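Local coordinates for zinc-type alcohol dehydrogenase-like protein YAHK (PDB 1UUF) that reduces a wide range of aldehydes to their alcohols with NADPH as the strongly preferred electron donor, and binds two zinc ions per subunit, at residues 335-340 with 348-353; 169-174 with 359-364. One frame throughout, in Å; residues are numbered along the deposited sequence.

Overall arrangement
Following the chain from the N terminus, strand 49-58 of the mixed sheet is laid down early, and much later comes the short helix 170-173, which opens interaction 2. The chain then runs through the parallel six-stranded sheet of the coenzyme-binding region before returning to strand 336-339, where interaction 1 begins. Helix 344-352 closes that short loop, with seven residues between the two segments, and strand 359-363 closes the long one, so interaction 1 is nested inside interaction 2. The two centres lie about 11 Å apart. Strands 336-339 and 359-363 are parallel neighbours in a mixed sheet, with helix 344-352 packed on one side and helix 170-173 on the other.

Interaction 1: 335-340 with 348-353; sequences DIEMIR and YERMLR
The NH1 of R350 gives the shortest polar bond here, 2.8 Å to OE2 of E337, and NH2 of the same guanidinium adds a second, 3.0 Å to OE1 of E337. The result is a bidentate salt bridge made end-on, each nitrogen serving one carboxylate oxygen, and both oxygens are met on the syn side. It falls short of a coplanar pair, since the two flat groups are turned 45° apart. The NH2 bond is the more bent of the two, at 139°. E337 reaches out from the strand with CG anti to the backbone N (chi1 -176°) and an extended chain beyond, whereas the R350 chain bends at chi3, and the two side chains cross at about a right angle. The salt bridge lies within a beta-alpha-beta unit, joining strand 336-339 to helix 344-352, which leads over to strand 359-363. F360 of that last strand packs against R350, and D355 pairs with its NE. With an alanine at E337 both oxygens would be gone, and the guanidinium of R350, still paired through NE with D355, would probably lose its carboxylate mate on the strand and be less firmly fixed. With acidic partners at both NE and the terminal nitrogens, the positive charge of R350 is probably well balanced at this partly exposed surface.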
# COMPACT_ATOMS: atom_id res chain seq x y z
N ASP A 335 6.63 -1.60 29.32
CA ASP A 335 6.86 -2.58 30.38
C ASP A 335 8.34 -2.91 30.18
O ASP A 335 8.73 -3.40 29.13
CB ASP A 335 6.01 -3.83 30.16
CG ASP A 335 4.52 -3.52 30.19
OD1 ASP A 335 4.12 -2.63 30.96
OD2 ASP A 335 3.76 -4.18 29.45
N ILE A 336 9.14 -2.64 31.20
CA ILE A 336 10.58 -2.83 31.06
C ILE A 336 11.28 -3.71 32.08
O ILE A 336 10.72 -4.08 33.11
CB ILE A 336 11.28 -1.46 31.11
CG1 ILE A 336 11.19 -0.88 32.53
CG2 ILE A 336 10.62 -0.49 30.14
CD1 ILE A 336 11.97 0.40 32.74
N GLU A 337 12.53 -4.03 31.76
CA GLU A 337 13.40 -4.79 32.63
C GLU A 337 14.68 -3.99 32.65
O GLU A 337 15.37 -3.88 31.64
CB GLU A 337 13.69 -6.19 32.10
CG GLU A 337 14.52 -7.00 33.09
CD GLU A 337 14.72 -8.43 32.67
OE1 GLU A 337 13.79 -9.01 32.08
OE2 GLU A 337 15.81 -8.99 32.96
N MET A 338 14.99 -3.41 33.81
CA MET A 338 16.19 -2.59 33.95
C MET A 338 17.45 -3.45 34.02
O MET A 338 17.47 -4.48 34.70
CB MET A 338 16.06 -1.73 35.21
CG MET A 338 17.05 -0.58 35.27
SD MET A 338 16.69 0.51 36.66
CE MET A 338 15.32 1.45 36.01
N ILE A 339 18.49 -3.02 33.32
CA ILE A 339 19.75 -3.76 33.33
C ILE A 339 20.93 -2.81 33.51
O ILE A 339 20.78 -1.59 33.37
CB ILE A 339 19.97 -4.54 32.00
CG1 ILE A 339 20.02 -3.58 30.82
CG2 ILE A 339 18.85 -5.56 31.80
CD1 ILE A 339 20.30 -4.25 29.48
N ARG A 340 22.09 -3.37 33.82
CA ARG A 340 23.30 -2.58 33.98
C ARG A 340 23.88 -2.37 32.58
O ARG A 340 23.57 -3.13 31.66
CB ARG A 340 24.33 -3.31 34.84
CG ARG A 340 23.88 -3.63 36.26
CD ARG A 340 25.08 -4.09 37.09
NE ARG A 340 25.75 -5.24 36.49
CZ ARG A 340 25.42 -6.51 36.73
NH1 ARG A 340 26.09 -7.49 36.13
NH2 ARG A 340 24.43 -6.80 37.57
N TYR A 348 20.97 -8.61 24.44
CA TYR A 348 20.76 -8.87 23.03
C TYR A 348 20.36 -10.33 22.81
O TYR A 348 19.41 -10.62 22.09
CB TYR A 348 22.02 -8.57 22.21
CG TYR A 348 22.36 -7.11 22.05
CD1 TYR A 348 21.37 -6.12 22.13
CD2 TYR A 348 23.66 -6.71 21.76
CE1 TYR A 348 21.68 -4.77 21.93
CE2 TYR A 348 23.98 -5.36 21.55
CZ TYR A 348 22.99 -4.40 21.64
OH TYR A 348 23.31 -3.08 21.44
N GLU A 349 21.10 -11.23 23.45
CA GLU A 349 20.84 -12.66 23.32
C GLU A 349 19.39 -12.98 23.67
O GLU A 349 18.71 -13.70 22.94
CB GLU A 349 21.77 -13.46 24.23
CG GLU A 349 23.25 -13.11 24.06
CD GLU A 349 23.77 -13.40 22.67
OE1 GLU A 349 24.94 -13.05 22.39
OE2 GLU A 349 23.03 -13.98 21.85
N ARG A 350 18.91 -12.44 24.78
CA ARG A 350 17.54 -12.67 25.21
C ARG A 350 16.53 -12.05 24.25
O ARG A 350 15.47 -12.62 23.99
CB ARG A 350 17.34 -12.12 26.63
CG ARG A 350 18.10 -12.90 27.70
CD ARG A 350 17.88 -12.31 29.08
NE ARG A 350 16.46 -12.20 29.42
CZ ARG A 350 15.99 -11.56 30.48
NH1 ARG A 350 16.83 -10.96 31.32
NH2 ARG A 350 14.69 -11.48 30.69
N MET A 351 16.86 -10.88 23.72
CA MET A 351 15.97 -10.19 22.79
C MET A 351 15.71 -11.05 21.55
O MET A 351 14.60 -11.09 21.03
CB MET A 351 16.58 -8.86 22.36
CG MET A 351 16.61 -7.81 23.45
SD MET A 351 17.52 -6.35 22.96
CE MET A 351 16.50 -5.77 21.60
N LEU A 352 16.75 -11.73 21.09
CA LEU A 352 16.65 -12.59 19.91
C LEU A 352 15.73 -13.78 20.16
O LEU A 352 15.21 -14.38 19.21
CB LEU A 352 18.04 -13.08 19.50
CG LEU A 352 18.98 -11.99 18.98
CD1 LEU A 352 20.36 -12.58 18.72
CD2 LEU A 352 18.41 -11.40 17.70
N ARG A 353 15.52 -14.12 21.42
CA ARG A 353 14.66 -15.23 21.78
C ARG A 353 13.31 -14.71 22.26
O ARG A 353 12.42 -15.50 22.61
CB ARG A 353 15.30 -16.07 22.89
CG ARG A 353 16.70 -16.57 22.58
CD ARG A 353 17.24 -17.38 23.74
NE ARG A 353 17.13 -16.65 25.00
CZ ARG A 353 17.52 -17.12 26.18
NH1 ARG A 353 17.37 -16.39 27.28
NH2 ARG A 353 18.06 -18.33 26.27

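Interaction 2: 169-174 with 359-364; sequences QLAAVA and RFVIDN
Apolar packing between A171, A174 and V361 brings the 169-174 segment, on helix 170-173, against strand 359-363. V361, whose CB is directed toward the helix, supplies the strand's share, and its CG1 serves both alanines: it lies 4.3 Å from CB of A171 and 4.3 Å from CB of A174. CG1 stands anti to the backbone N (chi1 174°), which turns this methyl to the two alanine methyls. The second kind of contact is methyl against carbonyl. The O of A171 sits before the fork of the valine, with CG2 of V361 at 3.7 Å and CG1 of V361 equally near, an approach of van der Waals character with no hydrogen bond across the segments. The strand belongs to the mixed sheet of the GroES-like catalytic domain characteristic of zinc-containing alcohol dehydrogenases, and the short helix lies over one face of that sheet, where Y56 of strand 49-58 and I336 of strand 336-339 also touch both A171 and V361. Backbone hydrogen bonds form the third group; none crosses between the segments, and within 169-174 the O of L170 accepts from two donors, N of V173 at 3.0 Å and N of A174 at 3.2 Å. A few residues on along the chain comes C178, a ligand of the catalytic zinc, with its side chain about 9 Å from that of A174.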
# COMPACT_ATOMS: atom_id res chain seq x y z
N GLN A 169 8.80 7.58 36.68
CA GLN A 169 8.53 6.73 35.52
C GLN A 169 9.48 6.93 34.35
O GLN A 169 9.27 6.37 33.28
CB GLN A 169 7.10 6.95 35.03
CG GLN A 169 6.05 6.17 35.79
CD GLN A 169 4.66 6.38 35.23
OE1 GLN A 169 3.77 5.55 35.42
NE2 GLN A 169 4.46 7.49 34.54
N LEU A 170 10.53 7.72 34.55
CA LEU A 170 11.49 8.00 33.49
C LEU A 170 12.01 6.79 32.72
O LEU A 170 12.01 6.79 31.49
CB LEU A 170 12.70 8.77 34.03
CG LEU A 170 12.70 10.27 33.80
CD1 LEU A 170 14.07 10.82 34.18
CD2 LEU A 170 12.40 10.59 32.34
N ALA A 171 12.45 5.76 33.43
CA ALA A 171 12.98 4.56 32.78
C ALA A 171 11.97 3.90 31.86
O ALA A 171 12.31 3.45 30.76
CB ALA A 171 13.45 3.57 33.83
N ALA A 172 10.72 3.82 32.32
CA ALA A 172 9.66 3.19 31.54
C ALA A 172 9.23 4.04 30.35
O ALA A 172 8.59 3.55 29.42
CB ALA A 172 8.46 2.90 32.43
N VAL A 173 9.59 5.33 30.37
CA VAL A 173 9.26 6.24 29.28
C VAL A 173 10.27 6.09 28.13
O VAL A 173 9.95 6.31 26.97
CB VAL A 173 9.28 7.71 29.77
CG1 VAL A 173 9.18 8.66 28.60
CG2 VAL A 173 8.12 7.93 30.73
N ALA A 174 11.50 5.70 28.48
CA ALA A 174 12.57 5.57 27.51
C ALA A 174 12.20 4.89 26.18
O ALA A 174 12.41 5.46 25.11
CB ALA A 174 13.77 4.86 28.15
N ARG A 359 10.80 -4.76 27.11
CA ARG A 359 11.88 -3.90 26.66
C ARG A 359 12.96 -3.77 27.71
O ARG A 359 12.67 -3.54 28.88
CB ARG A 359 11.31 -2.51 26.35
CG ARG A 359 11.37 -2.08 24.90
CD ARG A 359 12.80 -1.73 24.49
NE ARG A 359 12.85 -1.07 23.18
CZ ARG A 359 12.62 -1.67 22.02
NH1 ARG A 359 12.31 -2.96 21.99
NH2 ARG A 359 12.70 -0.98 20.89
N PHE A 360 14.21 -3.94 27.30
CA PHE A 360 15.32 -3.77 28.23
C PHE A 360 15.63 -2.29 28.27
O PHE A 360 15.58 -1.61 27.24
CB PHE A 360 16.57 -4.53 27.76
CG PHE A 360 16.50 -6.01 27.97
CD1 PHE A 360 16.41 -6.87 26.88
CD2 PHE A 360 16.54 -6.54 29.25
CE1 PHE A 360 16.36 -8.25 27.07
CE2 PHE A 360 16.49 -7.92 29.45
CZ PHE A 360 16.40 -8.78 28.36
N VAL A 361 15.95 -1.78 29.45
CA VAL A 361 16.31 -0.38 29.61
C VAL A 361 17.56 -0.31 30.48
O VAL A 361 17.59 -0.83 31.59
CB VAL A 361 15.19 0.46 30.26
CG1 VAL A 361 15.67 1.87 30.54
CG2 VAL A 361 14.00 0.52 29.31
N ILE A 362 18.59 0.34 29.95
CA ILE A 362 19.86 0.50 30.65
C ILE A 362 19.80 1.60 31.71
O ILE A 362 19.27 2.68 31.47
CB ILE A 362 20.99 0.86 29.66
CG1 ILE A 362 21.14 -0.26 28.62
CG2 ILE A 362 22.29 1.09 30.41
CD1 ILE A 362 21.82 0.20 27.35
N ASP A 363 20.34 1.29 32.88
CA ASP A 363 20.42 2.25 33.98
C ASP A 363 21.78 2.88 33.72
O ASP A 363 22.80 2.34 34.14
CB ASP A 363 20.44 1.51 35.32
CG ASP A 363 20.36 2.44 36.51
OD1 ASP A 363 20.70 3.63 36.37
OD2 ASP A 363 19.96 1.97 37.59
N ASN A 364 21.80 4.00 33.01
CA ASN A 364 23.07 4.65 32.66
C ASN A 364 23.96 5.05 33.82
O ASN A 364 25.16 5.27 33.63
CB ASN A 364 22.80 5.85 31.74
CG ASN A 364 22.24 5.43 30.40
OD1 ASN A 364 21.18 4.80 30.33
ND2 ASN A 364 22.95 5.76 29.33